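PDB 2DJW: probable transcriptional regulator, AsnC family from Thermus thermophilus, which is a stand-alone RAM-domain protein that probably senses a small effector molecule, lacking the helix-turn-helix through which full-length Lrp/AsnC regulators bind DNA. Local coordinates for the interface of chains A and B and the interface of chains A and C. Coordinates in Å, arbitrary orientation; residue numbers count along the deposited sequence, not the author numbering. Chains: chain A/B/C, probable transcriptional regulator, AsnC family.

Contact 1: the interface of chains A and B. Residues chain A 35, 37; chain B 70, 72.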
# COMPACT_ATOMS: atom_id res chain seq x y z
N THR A 35 2.33 2.11 20.02
CA THR A 35 3.22 2.27 18.85
C THR A 35 2.48 1.75 17.63
O THR A 35 1.50 1.05 17.76
CB THR A 35 4.54 1.49 19.03
OG1 THR A 35 4.27 0.08 19.14
CG2 THR A 35 5.27 1.98 20.26
N PRO A 37 0.77 2.15 13.40
CA PRO A 37 0.10 3.08 12.50
C PRO A 37 -1.24 3.63 13.06
O PRO A 37 -1.84 4.53 12.46
CB PRO A 37 -0.13 2.23 11.24
CG PRO A 37 -0.09 0.78 11.69
CD PRO A 37 0.43 0.74 13.11
N GLU B 70 3.21 -8.36 13.72
CA GLU B 70 3.26 -6.91 13.97
C GLU B 70 2.84 -6.52 15.38
O GLU B 70 1.69 -6.68 15.74
CB GLU B 70 2.46 -6.13 12.92
CG GLU B 70 2.95 -4.70 12.75
CD GLU B 70 1.90 -3.76 12.17
OE1 GLU B 70 1.04 -4.20 11.38
OE2 GLU B 70 1.96 -2.56 12.49
N LEU B 72 1.98 -4.04 18.42
CA LEU B 72 1.48 -2.73 18.85
C LEU B 72 1.69 -2.65 20.36
O LEU B 72 0.92 -3.23 21.12
CB LEU B 72 -0.00 -2.59 18.51
CG LEU B 72 -0.52 -2.28 17.10
CD1 LEU B 72 0.40 -2.59 15.93
CD2 LEU B 72 -1.87 -2.91 16.87

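Contact 2: the interface of chains A and C. Residues chain A 57-58; chain C 15-16.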
# COMPACT_ATOMS: atom_id res chain seq x y z
N THR A 57 -19.73 2.99 15.62
CA THR A 57 -20.44 3.97 14.79
C THR A 57 -21.08 5.11 15.60
O THR A 57 -21.03 6.25 15.19
CB THR A 57 -21.51 3.30 13.90
OG1 THR A 57 -20.94 2.16 13.25
CG2 THR A 57 -22.03 4.27 12.83
N GLN A 58 -21.70 4.79 16.73
CA GLN A 58 -22.36 5.81 17.54
C GLN A 58 -21.42 6.32 18.61
O GLN A 58 -21.63 7.40 19.16
CB GLN A 58 -23.66 5.29 18.20
CG GLN A 58 -24.57 4.38 17.35
CD GLN A 58 -25.15 5.03 16.08
OE1 GLN A 58 -25.61 4.32 15.18
NE2 GLN A 58 -25.12 6.36 16.01
N VAL C 15 -21.84 7.40 8.42
CA VAL C 15 -22.10 5.96 8.22
C VAL C 15 -23.58 5.59 8.26
O VAL C 15 -24.10 5.01 7.30
CB VAL C 15 -21.30 5.03 9.23
CG1 VAL C 15 -21.69 3.56 9.06
CG2 VAL C 15 -19.81 5.18 9.03
N GLN C 16 -24.25 5.90 9.36
CA GLN C 16 -25.66 5.54 9.48
C GLN C 16 -26.55 6.16 8.39
O GLN C 16 -27.40 5.47 7.82
CB GLN C 16 -26.19 5.87 10.87
CG GLN C 16 -27.66 5.53 11.05
CD GLN C 16 -28.18 5.76 12.46
OE1 GLN C 16 -29.37 5.58 12.73
NE2 GLN C 16 -27.29 6.17 13.36

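Contact 3: the interface of chains A and B. Residues chain A 3, 5, 45, 74; chain B 5, 32, 34, 41.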
# COMPACT_ATOMS: atom_id res chain seq x y z
N THR A 3 -15.19 -10.57 21.84
CA THR A 3 -14.09 -9.63 21.90
C THR A 3 -13.76 -9.02 20.52
O THR A 3 -13.86 -9.69 19.48
CB THR A 3 -12.85 -10.27 22.54
OG1 THR A 3 -13.16 -10.60 23.90
CG2 THR A 3 -11.65 -9.33 22.53
N PHE A 5 -10.91 -5.87 18.79
CA PHE A 5 -9.78 -4.97 18.97
C PHE A 5 -10.07 -3.83 18.03
O PHE A 5 -10.10 -4.04 16.82
CB PHE A 5 -8.44 -5.65 18.61
CG PHE A 5 -8.13 -6.86 19.48
CD1 PHE A 5 -7.37 -6.72 20.63
CD2 PHE A 5 -8.65 -8.12 19.16
CE1 PHE A 5 -7.12 -7.82 21.46
CE2 PHE A 5 -8.40 -9.22 19.98
CZ PHE A 5 -7.63 -9.08 21.12
N ARG A 45 -15.48 -5.52 24.81
CA ARG A 45 -16.18 -6.78 25.10
C ARG A 45 -17.62 -6.58 24.75
O ARG A 45 -18.24 -5.64 25.23
CB ARG A 45 -16.08 -7.14 26.59
CG ARG A 45 -14.68 -7.09 27.17
CD ARG A 45 -13.80 -8.20 26.65
NE ARG A 45 -12.61 -8.31 27.49
CZ ARG A 45 -11.58 -9.09 27.25
NH1 ARG A 45 -11.56 -9.86 26.17
NH2 ARG A 45 -10.55 -9.11 28.10
N ALA A 74 -12.89 -10.81 17.19
CA ALA A 74 -12.47 -12.17 17.57
C ALA A 74 -13.63 -13.15 17.53
O ALA A 74 -14.60 -13.02 18.29
CB ALA A 74 -11.85 -12.16 18.97
N PHE B 5 -0.14 -5.68 21.77
CA PHE B 5 -1.05 -6.39 20.87
C PHE B 5 -0.16 -6.93 19.76
O PHE B 5 0.44 -6.14 19.02
CB PHE B 5 -2.13 -5.44 20.29
CG PHE B 5 -3.01 -4.83 21.36
CD1 PHE B 5 -4.22 -5.42 21.69
CD2 PHE B 5 -2.59 -3.69 22.07
CE1 PHE B 5 -5.02 -4.88 22.71
CE2 PHE B 5 -3.39 -3.15 23.09
CZ PHE B 5 -4.61 -3.73 23.40
N TYR B 32 -6.55 -14.81 19.89
CA TYR B 32 -7.79 -14.98 19.16
C TYR B 32 -7.58 -15.14 17.69
O TYR B 32 -6.65 -14.58 17.13
CB TYR B 32 -8.71 -13.77 19.34
CG TYR B 32 -9.12 -13.51 20.76
CD1 TYR B 32 -10.22 -14.15 21.31
CD2 TYR B 32 -8.42 -12.60 21.55
CE1 TYR B 32 -10.61 -13.91 22.61
CE2 TYR B 32 -8.80 -12.35 22.86
CZ TYR B 32 -9.89 -13.01 23.38
OH TYR B 32 -10.27 -12.77 24.68
N VAL B 34 -9.24 -13.74 14.53
CA VAL B 34 -9.92 -12.47 14.24
C VAL B 34 -10.20 -12.24 12.75
O VAL B 34 -9.51 -12.79 11.87
CB VAL B 34 -9.09 -11.24 14.75
CG1 VAL B 34 -9.00 -11.23 16.27
CG2 VAL B 34 -7.70 -11.20 14.11
N VAL B 41 -4.52 -12.50 16.76
CA VAL B 41 -4.02 -11.43 17.61
C VAL B 41 -3.71 -12.04 18.97
O VAL B 41 -4.55 -12.75 19.52
CB VAL B 41 -5.08 -10.29 17.82
CG1 VAL B 41 -4.50 -9.17 18.68
CG2 VAL B 41 -5.55 -9.71 16.49

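Contact 4: the interface of chains A and B. Residues chain A 73-76; chain B 33-35.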
# COMPACT_ATOMS: atom_id res chain seq x y z
N LEU A 73 -12.42 -8.23 14.84
CA LEU A 73 -13.35 -8.96 15.68
C LEU A 73 -12.98 -10.43 15.92
O LEU A 73 -12.82 -11.20 15.00
CB LEU A 73 -14.80 -8.82 15.16
CG LEU A 73 -15.84 -9.50 16.06
CD1 LEU A 73 -17.00 -8.64 16.41
CD2 LEU A 73 -16.33 -10.89 15.53
N ALA A 74 -12.89 -10.81 17.19
CA ALA A 74 -12.47 -12.17 17.57
C ALA A 74 -13.63 -13.15 17.53
O ALA A 74 -14.60 -13.02 18.29
CB ALA A 74 -11.85 -12.16 18.97
N PHE A 75 -13.53 -14.13 16.63
CA PHE A 75 -14.57 -15.13 16.55
C PHE A 75 -14.22 -16.46 17.28
O PHE A 75 -15.10 -17.24 17.64
CB PHE A 75 -15.04 -15.33 15.11
CG PHE A 75 -13.95 -15.68 14.13
CD1 PHE A 75 -13.56 -17.00 13.94
CD2 PHE A 75 -13.35 -14.68 13.34
CE1 PHE A 75 -12.58 -17.33 13.01
CE2 PHE A 75 -12.38 -14.99 12.42
CZ PHE A 75 -11.99 -16.32 12.26
N ARG A 76 -12.93 -16.67 17.52
CA ARG A 76 -12.48 -17.84 18.26
C ARG A 76 -11.33 -17.55 19.21
O ARG A 76 -10.31 -16.99 18.80
CB ARG A 76 -12.11 -18.97 17.29
CG ARG A 76 -11.98 -20.30 17.98
CD ARG A 76 -11.07 -21.20 17.20
NE ARG A 76 -10.46 -22.24 18.03
CZ ARG A 76 -10.06 -23.41 17.56
NH1 ARG A 76 -10.20 -23.70 16.27
NH2 ARG A 76 -9.50 -24.29 18.39
N SER B 33 -8.48 -15.90 17.09
CA SER B 33 -8.78 -15.82 15.68
C SER B 33 -9.66 -14.60 15.46
O SER B 33 -10.71 -14.46 16.12
CB SER B 33 -9.53 -17.07 15.23
OG SER B 33 -8.62 -17.97 14.65
N VAL B 34 -9.24 -13.74 14.53
CA VAL B 34 -9.92 -12.47 14.24
C VAL B 34 -10.20 -12.24 12.75
O VAL B 34 -9.51 -12.79 11.87
CB VAL B 34 -9.09 -11.24 14.75
CG1 VAL B 34 -9.00 -11.23 16.27
CG2 VAL B 34 -7.70 -11.20 14.11
N THR B 35 -11.18 -11.38 12.48
CA THR B 35 -11.34 -10.81 11.13
C THR B 35 -10.19 -9.85 10.84
O THR B 35 -9.45 -9.49 11.74
CB THR B 35 -12.69 -10.10 10.97
OG1 THR B 35 -12.78 -9.01 11.92
CG2 THR B 35 -13.80 -11.07 11.23

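Contact 1: the interface of chains A and B
The turn that leaves strand 30-34 of a RAM domain, the effector-binding module of the Lrp/AsnC family, here brings A:Thr35 and A:Pro37 against the long strand 66-77 of the partner, at B:Glu70 and B:Leu72. The polar end of one side chain meets the flank of a ring: OE2, a carboxylate oxygen of B:Glu70, lies 3.7 Å from CD of A:Pro37 and 4.0 Å from its CG. Glutamate and proline approach head-on, each from its own chain. With CG anti to the backbone N (chi1 -155°) and the chain extended beyond it, B:Glu70 carries its carboxylate from the strand out to the proline. The proline CD carries hydrogens next to an amide nitrogen; for this pair the separation suits van der Waals contact, with at most a weak electrostatic attraction to the carboxylate.

A few ångströms along the strand, B:Leu72 lies alongside the carbonyl of A:Thr35 in a loose contact. The carbonyl oxygen O of A:Thr35 is 3.9 Å from CA of B:Leu72 and equally far from its CG, so backbone and branch point of the leucine share the approach. One leucine methyl extends towards the proline as well, CD1 of B:Leu72 standing 4.4 Å from CD of A:Pro37. The hydroxyl of A:Thr35, set between its backbone N and carbonyl carbon (chi1 63°), faces the leucine main chain, OG1 lying 3.9 Å from C of B:Leu72.

Contact 2: the interface of chains A and C
A:Thr57 and C:Val15 form the apolar centre where helix 52-60 of chain A meets the start of helix 15-23 of chain C. The threonine offers its methyl rather than its hydroxyl: CG2 of A:Thr57 packs 3.8 Å from CB of C:Val15 and also touches the valine methyl CG1. The two side chains run roughly perpendicular, and the valine keeps CG1 opposite its main-chain nitrogen (chi1 175°), which turns that methyl towards chain A.

One residue further along each helix, the polar rim pairs A:Gln58 with C:Gln16. The chain of C:Gln16 is fully extended, whereas that of A:Gln58 bends at chi2 (-62°) and brings its amide round to the tail of its partner. Oxygen OE1 of A:Gln58 comes to 3.1 Å from NE2 of C:Gln16, yet as modelled neither N-H of that amide is aimed at the oxygen, so closeness alone does not make a hydrogen bond. The amide planes stand 83° apart, so the groups meet almost perpendicularly. With an alanine here, the amide of C:Gln16 would probably lose its cross-chain neighbour and be freer to swing at the rim. This helix-to-helix patch links chain A to a subunit other than chain B, and it may thereby help build the larger assembly.

Contact 3: the interface of chains A and B
The ring of A:Phe5 has a methyl on one face and aromatic carbons of chain B at its edges, in the aromatic core of the RAM-domain dimer interface, where the two beta-sheets pack. CG1 of B:Val41 sits over the centre of that face, 3.9 Å from the centroid, in a CH-pi contact. At the rim, in the plane of the ring, lie CE1 of B:Phe5 and CD2 of B:Tyr32. The two phenylalanines, equivalent residues of strand 2-10, thus meet edge to edge near the dimer two-fold, with CD1 of A:Phe5 3.6 Å from CD1 of B:Phe5. Neither stacks on the other. CZ of A:Phe5 reaches 3.6 Å from CD2 of B:Tyr32, the tyrosine standing nearly square to the phenylalanine.

B:Tyr32 in turn is wedged against chain A along its whole length. Its root rests on a methyl, CB of A:Ala74 being 3.5 Å from CD1 of B:Tyr32 and just as close to the tyrosine CB and CG. Beside it, A:Ala74 bridges antiparallel to B:Val34, and CG1 of the valine lies 3.8 Å from CA of the alanine. The far end of the tyrosine passes across A:Thr3 towards A:Arg45, whose guanidinium plane is turned 64° from the phenol ring. A bend at chi2 (-70°) folds the arginine back to its own chain's threonine, where NH1 of A:Arg45 donates to the hydroxyl OG1 of A:Thr3 at 2.9 Å, the oxygen lying only 2° out of the guanidinium plane.

Contact 4: the interface of chains A and B
A:Phe75 lays its ring over the backbone of B:Ser33 and B:Val34, where strand 66-77 of chain A runs antiparallel to strand 30-34 of chain B and joins the edges of the two subunits' sheets across the dimer interface. The carbonyl oxygen O of B:Ser33 sits 3.8 Å above one face of the ring, offset towards the rim. A chi1 of 55° places the phenylalanine CG between its own N and carbonyl carbon, folding the ring back across the partner strand. At one corner CE2 of A:Phe75 is 3.5 Å from the carbonyl carbon C of B:Val34, while CE1 and CZ meet CB of B:Ser33. An alanine in place of this phenylalanine is likely to leave the B:Ser33 carbonyl and the B:Val34 main chain without their apolar lid.

O of B:Ser33 accepts a hydrogen bond from N of A:Phe75 at 2.9 Å and a weak one from N of A:Arg76, the pattern of a beta-bulge. At the other end B:Thr35 turns its hydroxyl to the strand: N of A:Leu73 donates to OG1 of B:Thr35 at 3.0 Å, and N of B:Thr35 returns a bond to the A:Leu73 carbonyl. Beyond the bulge, N of B:Ser33 donates to O of A:Arg76 at 2.7 Å, approaching with a C=O...N angle of 161°.

Contacts 1, 3 and 4 are parts of one two-fold interface between chains A and B. Measured between centres of C-alpha atoms, contacts 3 and 4 are about 6 Å apart and share A:Ala74 and B:Val34, so aromatic packing and strand pairing probably reinforce each other. Contact 1 lies about 15 Å from contact 3 and about 18 Å from contact 4; like contact 4 it sets strand 66-77 of one chain against the threonine just after strand 30-34 of the other, with the chains exchanged. Contact 2, about 21 to 26 Å from the others, uses helices, so chain A touches both neighbours in the deposited ten-chain assembly, whose biological role the structure alone does not show.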